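Local coordinates for protein probable glutathione S-transferase GSTU1 (Oryza sativa, PDB 1OYJ) that conjugates reduced glutathione to a wide range of hydrophobic electrophiles, including herbicides, as a tau-class plant glutathione transferase, at residues A[15-20]-A[67-72]. Residues are numbered along the deposited sequence; the frame is centred on the assembly and turned at random.
Sequences SPFGQR and SESLVI. With GSH (glutathione), chain N.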
loop_
_atom_site.group_PDB
_atom_site.type_symbol
_atom_site.label_atom_id
_atom_site.label_comp_id
_atom_site.label_asym_id
_atom_site.label_seq_id
_atom_site.Cartn_x
_atom_site.Cartn_y
_atom_site.Cartn_z
ATOM N N SER A 15 -0.288 -4.395 18.776
ATOM C CA SER A 15 -0.234 -4.115 17.317
ATOM C C SER A 15 0.809 -3.095 16.854
ATOM O O SER A 15 0.705 -1.937 17.155
ATOM C CB SER A 15 -1.576 -3.624 16.756
ATOM O OG SER A 15 -1.484 -3.408 15.376
ATOM N N PRO A 16 1.697 -3.543 15.990
ATOM C CA PRO A 16 2.704 -2.652 15.408
ATOM C C PRO A 16 2.033 -1.617 14.539
ATOM O O PRO A 16 2.501 -0.480 14.447
ATOM C CB PRO A 16 3.587 -3.592 14.639
ATOM C CG PRO A 16 2.818 -4.841 14.447
ATOM C CD PRO A 16 1.891 -4.926 15.593
ATOM N N PHE A 17 0.898 -2.021 13.884
ATOM C CA PHE A 17 0.206 -1.154 12.970
ATOM C C PHE A 17 -0.514 -0.021 13.707
ATOM O O PHE A 17 -0.426 1.150 13.350
ATOM C CB PHE A 17 -0.789 -1.976 12.151
ATOM C CG PHE A 17 -0.154 -3.079 11.377
ATOM C CD1 PHE A 17 -0.339 -4.379 11.728
ATOM C CD2 PHE A 17 0.591 -2.794 10.283
ATOM C CE1 PHE A 17 0.206 -5.409 10.980
ATOM C CE2 PHE A 17 1.156 -3.811 9.544
ATOM C CZ PHE A 17 0.963 -5.110 9.932
ATOM N N GLY A 18 -1.172 -0.349 14.821
ATOM C CA GLY A 18 -1.806 0.688 15.655
ATOM C C GLY A 18 -0.743 1.536 16.363
ATOM O O GLY A 18 -0.824 2.725 16.444
ATOM N N GLN A 19 0.343 0.931 16.755
ATOM C CA GLN A 19 1.422 1.696 17.328
ATOM C C GLN A 19 1.976 2.801 16.389
ATOM O O GLN A 19 2.368 3.840 16.857
ATOM C CB GLN A 19 2.519 0.777 17.826
ATOM C CG GLN A 19 2.091 0.001 19.130
ATOM C CD GLN A 19 2.947 -1.210 19.317
ATOM O OE1 GLN A 19 3.888 -1.356 18.598
ATOM N NE2 GLN A 19 2.598 -2.106 20.256
ATOM N N ARG A 20 2.034 2.548 15.072
ATOM C CA ARG A 20 2.359 3.563 14.184
ATOM C C ARG A 20 1.552 4.822 14.400
ATOM O O ARG A 20 2.121 5.910 14.371
ATOM C CB ARG A 20 2.192 3.196 12.694
ATOM C CG ARG A 20 3.013 2.063 12.202
ATOM C CD ARG A 20 2.571 1.549 10.861
ATOM N NE ARG A 20 3.534 0.644 10.285
ATOM C CZ ARG A 20 3.402 0.041 9.127
ATOM N NH1 ARG A 20 2.236 0.059 8.479
ATOM N NH2 ARG A 20 4.420 -0.616 8.622
ATOM N N SER A 67 -9.132 3.755 7.932
ATOM C CA SER A 67 -8.452 2.517 8.190
ATOM C C SER A 67 -7.172 2.397 7.327
ATOM O O SER A 67 -7.012 3.151 6.348
ATOM C CB SER A 67 -9.412 1.376 7.937
ATOM O OG SER A 67 -10.556 1.457 8.796
ATOM N N GLU A 68 -6.341 1.431 7.726
ATOM C CA GLU A 68 -5.083 1.041 7.115
ATOM C C GLU A 68 -4.047 2.018 7.638
ATOM O O GLU A 68 -4.096 3.178 7.364
ATOM C CB GLU A 68 -5.122 0.994 5.576
ATOM C CG GLU A 68 -5.983 -0.214 5.079
ATOM C CD GLU A 68 -5.373 -1.566 5.395
ATOM O OE1 GLU A 68 -4.109 -1.741 5.176
ATOM O OE2 GLU A 68 -6.123 -2.484 5.854
ATOM N N SER A 69 -3.143 1.495 8.451
ATOM C CA SER A 69 -2.165 2.313 9.155
ATOM C C SER A 69 -1.451 3.314 8.274
ATOM O O SER A 69 -1.319 4.506 8.616
ATOM C CB SER A 69 -1.241 1.441 9.998
ATOM O OG SER A 69 -0.507 0.544 9.250
ATOM N N LEU A 70 -1.017 2.912 7.099
ATOM C CA LEU A 70 -0.218 3.878 6.304
ATOM C C LEU A 70 -1.089 5.002 5.720
ATOM O O LEU A 70 -0.629 6.127 5.488
ATOM C CB LEU A 70 0.545 3.171 5.170
ATOM C CG LEU A 70 1.704 2.265 5.551
ATOM C CD1 LEU A 70 2.492 1.722 4.325
ATOM C CD2 LEU A 70 2.665 2.968 6.430
ATOM N N VAL A 71 -2.351 4.672 5.525
ATOM C CA VAL A 71 -3.346 5.616 5.092
ATOM C C VAL A 71 -3.604 6.632 6.251
ATOM O O VAL A 71 -3.643 7.842 6.011
ATOM C CB VAL A 71 -4.686 4.885 4.589
ATOM C CG1 VAL A 71 -5.796 5.955 4.275
ATOM C CG2 VAL A 71 -4.426 4.046 3.374
ATOM N N ILE A 72 -3.749 6.137 7.497
ATOM C CA ILE A 72 -3.958 6.973 8.662
ATOM C C ILE A 72 -2.731 7.909 8.830
ATOM O O ILE A 72 -2.889 9.090 9.020
ATOM C CB ILE A 72 -4.171 6.090 9.977
ATOM C CG1 ILE A 72 -5.501 5.290 9.946
ATOM C CG2 ILE A 72 -4.052 6.947 11.141
ATOM C CD1 ILE A 72 -5.494 4.051 10.788
HETATM N N1 GSH N . -2.992 -3.490 6.672
HETATM C CA1 GSH N . -3.157 -3.303 8.077
HETATM C C1 GSH N . -2.841 -1.983 8.669
HETATM O O11 GSH N . -3.404 -1.360 9.545
HETATM O O12 GSH N . -1.832 -1.505 8.197
HETATM C CB1 GSH N . -3.253 -4.489 9.013
HETATM C CG1 GSH N . -3.689 -4.207 10.456
HETATM C CD1 GSH N . -3.826 -5.533 11.195
HETATM O OE1 GSH N . -3.228 -6.500 10.753
HETATM N N2 GSH N . -4.543 -5.594 12.318
HETATM C CA2 GSH N . -4.703 -6.827 13.047
HETATM C C2 GSH N . -6.217 -7.101 13.039
HETATM O O2 GSH N . -6.925 -6.197 13.430
HETATM C CB2 GSH N . -4.171 -6.599 14.462
HETATM S SG2 GSH N . -2.339 -6.478 14.467
HETATM N N3 GSH N . -6.765 -8.159 12.440
HETATM C CA3 GSH N . -7.860 -8.715 13.276
HETATM C C3 GSH N . -8.058 -10.212 13.505
HETATM O O31 GSH N . -9.215 -10.742 13.458
HETATM O O32 GSH N . -7.097 -10.908 13.796
#
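Ser69 and Arg20 meet where the first turns of helices 16-28 and 69-79 converge, a worked example of how two helix starts can share one ligand. The contact is tightest at the Ser69 hydroxyl: Arg20 NH1 donates to OG over 2.9 Å, with OG 15° out of the guanidinium plane, while OG itself donates to glutathione O12 at 2.7 Å. A chi1 of 62° sets this hydroxyl between the backbone N and the carbonyl carbon; Ser69 N reaches the same carboxylate, bonding O11 at 3.1 Å and O12 more weakly. The alpha-carboxylate of the gamma-glutamyl residue is therefore gripped by the opening turn of helix 69-79, whose dipole probably favours the negative charge. This is the G-site of the thioredoxin-like N-terminal domain, and Glu68, at the N-cap, takes the ligand's amino group N1 on OE1 at 2.6 Å. Phe17 lays one ring face over glutathione CB1, with Ser69 OG near the ring edge, 3.7 Å from CD2. Arg20 runs extended from CG to NE, and its NH1 also forms a salt bridge with Asp112 of helix 97-124, which helps fix the guanidinium beside Ser69. The contact is looser at partly exposed Leu70, where methyl CD2 lies over one guanidinium face, 3.6 Å from Arg20 NH1. At the thiol end, Ser15 OG lies 3.3 Å from glutathione SG2 and caps its helix by accepting from Gly18 N.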